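Local coordinates for protein aminotransferase (Paracoccus denitrificans, PDB 4GRX) that probably transfers amino groups between amines and carbonyl compounds through a lysine-bound pyridoxal phosphate, as a class III omega-aminotransferase, at residues P245-L255 with L284-A292; N360-E369 with Y384-A392. All coordinates share one frame; numbering follows the deposited sequence.

How the interactions relate
Both segments of interaction 1 precede those of interaction 2 along the chain, and the centres of the two contacts lie about 20 Å apart. Interaction 1 sits beside the seven-stranded mixed sheet typical of fold-type I PLP enzymes, joining the start of helix 250-260 to the chain that leads from helix 282-285 into strand 292-295, and so on to Lys297, which carries the pyridoxal phosphate. Interaction 2 lies in the carboxy-terminal part, where helix 357-375 covers a three-stranded antiparallel sheet through the hairpin of strands 381-387 and 390-395. Pro245 touches Gly386 and Arg385, and Tyr286 and Thr285 touch Ile387, so the two parts pack directly on each other.

Interaction 1. Residues P245-L255 with L284-A292; sequences PPAKGYFQAIL and LTYDFMPDA
Two phenyl rings, Phe251 and Phe288, lie face to face where helix 250-260 meets the turn after helix 282-285, with centroids 4.2 Å apart and planes tilted by 26°. That turn is a Schellman motif with Asp287, at positive phi, as its C-prime residue; it ends helix 282-285 and sends the chain toward strand 292-295 of the large sheet of this PLP-enzyme fold. Phe288 CE1 sits over the centre of the Phe251 ring, while Tyr250 covers the opposite face. The Phe288 side chain is set between its backbone N and carbonyl carbon (chi1 69°), which brings the ring to Phe251 and against Leu255, whose side chain runs across it. Replacing Phe251 by an alanine would probably open a gap between Tyr250 and Phe288 and uncover this face of Phe288. Pro246 lies over one face of Tyr286, CG 3.8 Å from the ring centroid; proline's compact, fixed ring offers C-H groups that suit the pi face. Gln252, on the exposed side, is long enough to bring an N-H to the carbonyl just after helix 282-285. Its chain bends at chi2 (68°), and NE2 donates to Tyr286 O over 2.9 Å, with the acceptor lying in the plane of the amide.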
loop_
_atom_site.group_PDB
_atom_site.type_symbol
_atom_site.label_atom_id
_atom_site.label_comp_id
_atom_site.label_asym_id
_atom_site.label_seq_id
_atom_site.Cartn_x
_atom_site.Cartn_y
_atom_site.Cartn_z
ATOM N N PRO A 245 16.557 -8.057 -19.870
ATOM C CA PRO A 245 15.709 -8.862 -20.763
ATOM C C PRO A 245 16.062 -10.319 -20.592
ATOM O O PRO A 245 17.238 -10.637 -20.448
ATOM C CB PRO A 245 16.125 -8.399 -22.167
ATOM C CG PRO A 245 16.733 -7.061 -21.957
ATOM C CD PRO A 245 17.435 -7.151 -20.637
ATOM N N PRO A 246 15.068 -11.209 -20.621
ATOM C CA PRO A 246 15.377 -12.626 -20.413
ATOM C C PRO A 246 16.168 -13.201 -21.578
ATOM O O PRO A 246 16.021 -12.744 -22.710
ATOM C CB PRO A 246 14.004 -13.280 -20.349
ATOM C CG PRO A 246 13.127 -12.378 -21.147
ATOM C CD PRO A 246 13.664 -10.986 -20.987
ATOM N N ALA A 247 17.004 -14.195 -21.292
ATOM C CA ALA A 247 17.663 -14.978 -22.334
ATOM C C ALA A 247 16.620 -15.586 -23.269
ATOM O O ALA A 247 15.524 -15.936 -22.827
ATOM C CB ALA A 247 18.510 -16.068 -21.702
ATOM N N LYS A 248 16.962 -15.711 -24.553
ATOM C CA LYS A 248 16.013 -16.180 -25.581
ATOM C C LYS A 248 15.429 -17.553 -25.282
ATOM O O LYS A 248 16.176 -18.508 -25.113
ATOM C CB LYS A 248 16.654 -16.193 -26.973
ATOM C CG LYS A 248 15.729 -16.805 -28.029
ATOM C CD LYS A 248 16.262 -16.731 -29.456
ATOM C CE LYS A 248 16.526 -15.290 -29.891
ATOM N NZ LYS A 248 15.356 -14.383 -29.676
ATOM N N GLY A 249 14.096 -17.638 -25.230
ATOM C CA GLY A 249 13.397 -18.905 -25.019
ATOM C C GLY A 249 13.247 -19.301 -23.560
ATOM O O GLY A 249 12.800 -20.412 -23.243
ATOM N N TYR A 250 13.587 -18.390 -22.658
ATOM C CA TYR A 250 13.457 -18.646 -21.225
ATOM C C TYR A 250 12.044 -19.031 -20.816
ATOM O O TYR A 250 11.837 -20.096 -20.212
ATOM C CB TYR A 250 13.914 -17.431 -20.431
ATOM C CG TYR A 250 13.725 -17.489 -18.934
ATOM C CD1 TYR A 250 14.548 -18.284 -18.132
ATOM C CD2 TYR A 250 12.749 -16.705 -18.306
ATOM C CE1 TYR A 250 14.413 -18.300 -16.746
ATOM C CE2 TYR A 250 12.591 -16.726 -16.919
ATOM C CZ TYR A 250 13.432 -17.514 -16.144
ATOM O OH TYR A 250 13.291 -17.529 -14.783
ATOM N N PHE A 251 11.080 -18.175 -21.135
ATOM C CA PHE A 251 9.714 -18.414 -20.699
ATOM C C PHE A 251 9.097 -19.618 -21.380
ATOM O O PHE A 251 8.288 -20.333 -20.779
ATOM C CB PHE A 251 8.863 -17.168 -20.877
ATOM C CG PHE A 251 9.122 -16.125 -19.834
ATOM C CD1 PHE A 251 9.772 -14.942 -20.162
ATOM C CD2 PHE A 251 8.750 -16.343 -18.516
ATOM C CE1 PHE A 251 10.015 -13.976 -19.195
ATOM C CE2 PHE A 251 8.996 -15.391 -17.539
ATOM C CZ PHE A 251 9.630 -14.202 -17.878
ATOM N N GLN A 252 9.538 -19.869 -22.610
ATOM C CA GLN A 252 9.145 -21.052 -23.356
ATOM C C GLN A 252 9.624 -22.343 -22.712
ATOM O O GLN A 252 8.895 -23.325 -22.726
ATOM C CB GLN A 252 9.603 -20.954 -24.812
ATOM C CG GLN A 252 8.756 -19.986 -25.628
ATOM C CD GLN A 252 8.937 -18.525 -25.216
ATOM O OE1 GLN A 252 10.009 -18.126 -24.735
ATOM N NE2 GLN A 252 7.889 -17.719 -25.400
ATOM N N ALA A 253 10.834 -22.348 -22.159
ATOM C CA ALA A 253 11.328 -23.512 -21.407
ATOM C C ALA A 253 10.755 -23.570 -19.986
ATOM O O ALA A 253 10.530 -24.656 -19.451
ATOM C CB ALA A 253 12.846 -23.517 -21.353
ATOM N N ILE A 254 10.531 -22.394 -19.383
ATOM C CA ILE A 254 10.095 -22.261 -17.987
ATOM C C ILE A 254 8.632 -22.634 -17.744
ATOM O O ILE A 254 8.342 -23.367 -16.797
ATOM C CB ILE A 254 10.412 -20.838 -17.424
ATOM C CG1 ILE A 254 11.891 -20.744 -17.040
ATOM C CG2 ILE A 254 9.559 -20.470 -16.209
ATOM C CD1 ILE A 254 12.264 -21.504 -15.789
ATOM N N LEU A 255 7.717 -22.160 -18.587
ATOM C CA LEU A 255 6.291 -22.380 -18.331
ATOM C C LEU A 255 5.777 -23.814 -18.299
ATOM O O LEU A 255 5.035 -24.171 -17.374
ATOM C CB LEU A 255 5.410 -21.512 -19.221
ATOM C CG LEU A 255 4.840 -20.338 -18.439
ATOM C CD1 LEU A 255 5.894 -19.256 -18.301
ATOM C CD2 LEU A 255 3.618 -19.795 -19.137
ATOM N N LEU A 284 3.080 -10.438 -23.733
ATOM C CA LEU A 284 2.873 -10.383 -25.173
ATOM C C LEU A 284 4.225 -10.363 -25.885
ATOM O O LEU A 284 4.451 -11.175 -26.776
ATOM C CB LEU A 284 2.003 -9.188 -25.593
ATOM C CG LEU A 284 0.542 -9.213 -25.115
ATOM C CD1 LEU A 284 -0.182 -7.907 -25.427
ATOM C CD2 LEU A 284 -0.236 -10.409 -25.648
ATOM N N THR A 285 5.130 -9.476 -25.459
ATOM C CA THR A 285 6.431 -9.283 -26.126
ATOM C C THR A 285 7.273 -10.556 -26.149
ATOM O O THR A 285 7.942 -10.844 -27.135
ATOM C CB THR A 285 7.243 -8.129 -25.486
ATOM O OG1 THR A 285 6.497 -6.907 -25.591
ATOM C CG2 THR A 285 8.601 -7.940 -26.177
ATOM N N TYR A 286 7.215 -11.313 -25.059
ATOM C CA TYR A 286 7.983 -12.532 -24.913
ATOM C C TYR A 286 7.133 -13.774 -25.100
ATOM O O TYR A 286 7.597 -14.887 -24.851
ATOM C CB TYR A 286 8.739 -12.522 -23.572
ATOM C CG TYR A 286 9.856 -11.504 -23.597
ATOM C CD1 TYR A 286 11.071 -11.788 -24.233
ATOM C CD2 TYR A 286 9.681 -10.241 -23.049
ATOM C CE1 TYR A 286 12.088 -10.853 -24.298
ATOM C CE2 TYR A 286 10.693 -9.295 -23.113
ATOM C CZ TYR A 286 11.889 -9.607 -23.743
ATOM O OH TYR A 286 12.887 -8.666 -23.808
ATOM N N ASP A 287 5.888 -13.575 -25.532
ATOM C CA ASP A 287 5.022 -14.652 -26.049
ATOM C C ASP A 287 4.769 -15.823 -25.073
ATOM O O ASP A 287 5.045 -16.974 -25.401
ATOM C CB ASP A 287 5.585 -15.172 -27.388
ATOM C CG ASP A 287 4.511 -15.785 -28.297
ATOM O OD1 ASP A 287 3.486 -15.112 -28.572
ATOM O OD2 ASP A 287 4.707 -16.933 -28.768
ATOM N N PHE A 288 4.272 -15.523 -23.871
ATOM C CA PHE A 288 3.805 -16.559 -22.937
ATOM C C PHE A 288 2.479 -16.144 -22.311
ATOM O O PHE A 288 2.183 -14.955 -22.248
ATOM C CB PHE A 288 4.855 -16.895 -21.855
ATOM C CG PHE A 288 5.090 -15.795 -20.854
ATOM C CD1 PHE A 288 6.113 -14.879 -21.040
ATOM C CD2 PHE A 288 4.289 -15.679 -19.721
ATOM C CE1 PHE A 288 6.338 -13.872 -20.118
ATOM C CE2 PHE A 288 4.502 -14.673 -18.804
ATOM C CZ PHE A 288 5.533 -13.771 -18.999
ATOM N N MET A 289 1.697 -17.135 -21.864
ATOM C CA MET A 289 0.423 -16.917 -21.166
ATOM C C MET A 289 0.559 -17.151 -19.650
ATOM O O MET A 289 0.806 -18.275 -19.218
ATOM C CB MET A 289 -0.676 -17.822 -21.745
ATOM C CG MET A 289 -2.083 -17.503 -21.235
ATOM S SD MET A 289 -2.667 -15.829 -21.646
ATOM C CE MET A 289 -3.177 -16.017 -23.356
ATOM N N PRO A 290 0.412 -16.084 -18.838
ATOM C CA PRO A 290 0.495 -16.263 -17.394
ATOM C C PRO A 290 -0.854 -16.681 -16.863
ATOM O O PRO A 290 -1.842 -16.597 -17.585
ATOM C CB PRO A 290 0.847 -14.866 -16.890
ATOM C CG PRO A 290 0.176 -13.963 -17.867
ATOM C CD PRO A 290 0.242 -14.662 -19.204
ATOM N N ASP A 291 -0.878 -17.149 -15.623
ATOM C CA ASP A 291 -2.102 -17.482 -14.947
ATOM C C ASP A 291 -2.706 -16.236 -14.298
ATOM O O ASP A 291 -3.895 -16.202 -14.012
ATOM C CB ASP A 291 -1.834 -18.553 -13.904
ATOM C CG ASP A 291 -1.271 -19.824 -14.503
ATOM O OD1 ASP A 291 -1.908 -20.355 -15.441
ATOM O OD2 ASP A 291 -0.209 -20.315 -14.023
ATOM N N ALA A 292 -1.884 -15.221 -14.058
ATOM C CA ALA A 292 -2.354 -13.939 -13.521
ATOM C C ALA A 292 -1.380 -12.803 -13.845
ATOM O O ALA A 292 -0.243 -13.052 -14.257
ATOM C CB ALA A 292 -2.584 -14.029 -12.022
#

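Interaction 2. Residues N360-E369 with Y384-A392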
loop_
_atom_site.group_PDB
_atom_site.type_symbol
_atom_site.label_atom_id
_atom_site.label_comp_id
_atom_site.label_asym_id
_atom_site.label_seq_id
_atom_site.Cartn_x
_atom_site.Cartn_y
_atom_site.Cartn_z
ATOM N N ASN A 360 4.540 5.550 -30.180
ATOM C CA ASN A 360 5.767 6.351 -30.105
ATOM C C ASN A 360 6.985 5.546 -29.609
ATOM O O ASN A 360 8.108 5.760 -30.076
ATOM C CB ASN A 360 5.544 7.596 -29.251
ATOM C CG ASN A 360 6.568 8.679 -29.519
ATOM O OD1 ASN A 360 6.659 9.200 -30.632
ATOM N ND2 ASN A 360 7.332 9.039 -28.493
ATOM N N VAL A 361 6.745 4.608 -28.693
ATOM C CA VAL A 361 7.798 3.732 -28.173
ATOM C C VAL A 361 8.292 2.784 -29.259
ATOM O O VAL A 361 9.501 2.646 -29.469
ATOM C CB VAL A 361 7.317 2.909 -26.952
ATOM C CG1 VAL A 361 8.356 1.874 -26.534
ATOM C CG2 VAL A 361 6.979 3.826 -25.789
ATOM N N ARG A 362 7.355 2.126 -29.941
ATOM C CA ARG A 362 7.707 1.183 -30.991
ATOM C C ARG A 362 8.511 1.896 -32.063
ATOM O O ARG A 362 9.509 1.364 -32.532
ATOM C CB ARG A 362 6.461 0.540 -31.593
ATOM C CG ARG A 362 5.964 -0.682 -30.846
ATOM C CD ARG A 362 4.762 -1.321 -31.547
ATOM N NE ARG A 362 3.502 -0.621 -31.271
ATOM C CZ ARG A 362 2.785 -0.744 -30.149
ATOM N NH1 ARG A 362 3.194 -1.533 -29.152
ATOM N NH2 ARG A 362 1.654 -0.060 -30.008
ATOM N N ARG A 363 8.081 3.109 -32.412
ATOM C CA ARG A 363 8.702 3.932 -33.468
ATOM C C ARG A 363 10.141 4.397 -33.166
ATOM O O ARG A 363 10.974 4.489 -34.070
ATOM C CB ARG A 363 7.825 5.157 -33.744
ATOM C CG ARG A 363 8.028 5.813 -35.106
ATOM C CD ARG A 363 7.683 7.304 -35.088
ATOM N NE ARG A 363 6.734 7.614 -34.017
ATOM C CZ ARG A 363 5.932 8.678 -33.972
ATOM N NH1 ARG A 363 5.934 9.584 -34.957
ATOM N NH2 ARG A 363 5.113 8.829 -32.930
ATOM N N LEU A 364 10.424 4.699 -31.899
ATOM C CA LEU A 364 11.695 5.325 -31.540
ATOM C C LEU A 364 12.695 4.360 -30.919
ATOM O O LEU A 364 13.845 4.736 -30.682
ATOM C CB LEU A 364 11.468 6.554 -30.649
ATOM C CG LEU A 364 10.725 7.704 -31.351
ATOM C CD1 LEU A 364 10.266 8.767 -30.364
ATOM C CD2 LEU A 364 11.551 8.333 -32.473
ATOM N N ALA A 365 12.255 3.121 -30.685
ATOM C CA ALA A 365 13.111 2.064 -30.129
ATOM C C ALA A 365 14.370 1.804 -30.957
ATOM O O ALA A 365 15.444 1.620 -30.379
ATOM C CB ALA A 365 12.333 0.767 -29.908
ATOM N N PRO A 366 14.252 1.779 -32.303
ATOM C CA PRO A 366 15.456 1.605 -33.125
ATOM C C PRO A 366 16.512 2.672 -32.866
ATOM O O PRO A 366 17.672 2.333 -32.641
ATOM C CB PRO A 366 14.917 1.722 -34.551
ATOM C CG PRO A 366 13.534 1.191 -34.445
ATOM C CD PRO A 366 13.031 1.719 -33.136
ATOM N N ARG A 367 16.106 3.942 -32.900
ATOM C CA ARG A 367 17.006 5.065 -32.646
ATOM C C ARG A 367 17.628 5.052 -31.235
ATOM O O ARG A 367 18.823 5.356 -31.070
ATOM C CB ARG A 367 16.267 6.369 -32.866
ATOM C CG ARG A 367 17.124 7.590 -32.620
ATOM C CD ARG A 367 16.271 8.845 -32.577
ATOM N NE ARG A 367 17.090 10.054 -32.584
ATOM C CZ ARG A 367 17.457 10.680 -33.691
ATOM N NH1 ARG A 367 17.082 10.204 -34.869
ATOM N NH2 ARG A 367 18.204 11.771 -33.626
ATOM N N PHE A 368 16.805 4.711 -30.237
ATOM C CA PHE A 368 17.212 4.578 -28.835
ATOM C C PHE A 368 18.300 3.525 -28.731
ATOM O O PHE A 368 19.327 3.748 -28.093
ATOM C CB PHE A 368 16.008 4.135 -28.001
ATOM C CG PHE A 368 16.082 4.497 -26.533
ATOM C CD1 PHE A 368 17.291 4.483 -25.834
ATOM C CD2 PHE A 368 14.913 4.802 -25.835
ATOM C CE1 PHE A 368 17.339 4.807 -24.488
ATOM C CE2 PHE A 368 14.945 5.111 -24.486
ATOM C CZ PHE A 368 16.162 5.115 -23.810
ATOM N N GLU A 369 18.067 2.383 -29.372
ATOM C CA GLU A 369 19.043 1.299 -29.429
ATOM C C GLU A 369 20.339 1.677 -30.148
ATOM O O GLU A 369 21.423 1.207 -29.774
ATOM C CB GLU A 369 18.431 0.071 -30.092
ATOM C CG GLU A 369 19.304 -1.166 -29.992
ATOM C CD GLU A 369 18.616 -2.419 -30.479
ATOM O OE1 GLU A 369 17.382 -2.395 -30.678
ATOM O OE2 GLU A 369 19.321 -3.427 -30.663
ATOM N N TYR A 384 25.355 -3.006 -23.490
ATOM C CA TYR A 384 24.074 -2.314 -23.412
ATOM C C TYR A 384 23.007 -3.389 -23.586
ATOM O O TYR A 384 23.297 -4.457 -24.120
ATOM C CB TYR A 384 23.947 -1.221 -24.487
ATOM C CG TYR A 384 23.718 -1.771 -25.869
ATOM C CD1 TYR A 384 24.803 -2.085 -26.707
ATOM C CD2 TYR A 384 22.418 -2.010 -26.338
ATOM C CE1 TYR A 384 24.597 -2.603 -27.976
ATOM C CE2 TYR A 384 22.205 -2.534 -27.606
ATOM C CZ TYR A 384 23.296 -2.822 -28.417
ATOM O OH TYR A 384 23.078 -3.333 -29.669
ATOM N N ARG A 385 21.787 -3.103 -23.133
ATOM C CA ARG A 385 20.695 -4.076 -23.136
ATOM C C ARG A 385 19.357 -3.395 -22.862
ATOM O O ARG A 385 19.294 -2.305 -22.285
ATOM C CB ARG A 385 20.930 -5.174 -22.086
ATOM C CG ARG A 385 21.147 -4.634 -20.683
ATOM C CD ARG A 385 21.183 -5.708 -19.602
ATOM N NE ARG A 385 21.148 -5.025 -18.311
ATOM C CZ ARG A 385 22.214 -4.738 -17.567
ATOM N NH1 ARG A 385 23.430 -5.113 -17.935
ATOM N NH2 ARG A 385 22.058 -4.071 -16.439
ATOM N N GLY A 386 18.288 -4.062 -23.280
ATOM C CA GLY A 386 16.942 -3.593 -23.034
ATOM C C GLY A 386 16.073 -3.783 -24.253
ATOM O O GLY A 386 16.375 -4.592 -25.134
ATOM N N ILE A 387 15.000 -3.003 -24.306
ATOM C CA ILE A 387 13.993 -3.131 -25.349
ATOM C C ILE A 387 13.025 -1.944 -25.246
ATOM O O ILE A 387 12.884 -1.348 -24.167
ATOM C CB ILE A 387 13.274 -4.496 -25.225
ATOM C CG1 ILE A 387 12.460 -4.817 -26.485
ATOM C CG2 ILE A 387 12.471 -4.580 -23.916
ATOM C CD1 ILE A 387 12.100 -6.282 -26.623
ATOM N N GLY A 388 12.371 -1.594 -26.358
ATOM C CA GLY A 388 11.402 -0.503 -26.373
ATOM C C GLY A 388 11.968 0.747 -25.732
ATOM O O GLY A 388 12.999 1.250 -26.160
ATOM N N PHE A 389 11.302 1.241 -24.695
ATOM C CA PHE A 389 11.793 2.413 -23.964
ATOM C C PHE A 389 12.298 2.060 -22.566
ATOM O O PHE A 389 12.030 2.783 -21.595
ATOM C CB PHE A 389 10.704 3.480 -23.865
ATOM C CG PHE A 389 10.752 4.511 -24.953
ATOM C CD1 PHE A 389 11.208 4.189 -26.233
ATOM C CD2 PHE A 389 10.313 5.813 -24.703
ATOM C CE1 PHE A 389 11.238 5.147 -27.235
ATOM C CE2 PHE A 389 10.333 6.771 -25.700
ATOM C CZ PHE A 389 10.794 6.438 -26.973
ATOM N N MET A 390 13.014 0.942 -22.453
ATOM C CA MET A 390 13.690 0.597 -21.210
ATOM C C MET A 390 15.058 -0.005 -21.505
ATOM O O MET A 390 15.177 -0.989 -22.239
ATOM C CB MET A 390 12.814 -0.294 -20.326
ATOM C CG MET A 390 12.511 -1.678 -20.862
ATOM S SD MET A 390 11.334 -2.570 -19.834
ATOM C CE MET A 390 12.169 -2.707 -18.247
ATOM N N TRP A 391 16.096 0.622 -20.961
ATOM C CA TRP A 391 17.475 0.337 -21.374
ATOM C C TRP A 391 18.459 0.537 -20.265
ATOM O O TRP A 391 18.204 1.307 -19.314
ATOM C CB TRP A 391 17.860 1.231 -22.542
ATOM C CG TRP A 391 17.036 0.985 -23.781
ATOM C CD1 TRP A 391 15.877 1.641 -24.167
ATOM C CD2 TRP A 391 17.273 -0.023 -24.833
ATOM N NE1 TRP A 391 15.392 1.128 -25.341
ATOM C CE2 TRP A 391 16.181 0.127 -25.794
ATOM C CE3 TRP A 391 18.242 -0.995 -25.060
ATOM C CZ2 TRP A 391 16.085 -0.672 -26.930
ATOM C CZ3 TRP A 391 18.137 -1.797 -26.207
ATOM C CH2 TRP A 391 17.085 -1.641 -27.114
ATOM N N ALA A 392 19.592 -0.158 -20.372
ATOM C CA ALA A 392 20.695 0.016 -19.430
ATOM C C ALA A 392 22.088 -0.194 -20.034
ATOM O O ALA A 392 22.286 -1.033 -20.922
ATOM C CB ALA A 392 20.510 -0.852 -18.202
#
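The Phe389 ring fills a hollow on helix 357-375 between Val361 and Phe368. Val361 CA lies over one face, 4.1 Å from the ring centroid in a CH-pi contact, and the CG1 branch touches Phe389 CD1 at 3.7 Å. Phe368 turns its edge to the other face, the planes 72° apart in a T-shaped pair, while Leu364 CB meets the ring edge. Short, branched valine leaves room for so broad a knob. Phe389 belongs to the type II' turn from Ile387 to Met390, which closes the beta hairpin of strands 381-387 and 390-395 beneath the helix. Gly388 suits this turn by its positive phi and by bulk: a side chain would crowd Val361 CG1, and Ala365 CB settles against its bare backbone, 3.8 Å from Gly388 O. Farther along, Phe368 CG stands anti to the backbone N (chi1 -156°), turning the ring's face to Trp391 CD1, which lies over its centre; the two planes are oblique, 34° apart. The backbone of Gly386 and Ile387 covers the other face of the indole. Beyond it, Glu369 lies across the six-membered end, CB 3.7 Å from Trp391 CH2, while its CG reaches the Tyr384 ring at CE2.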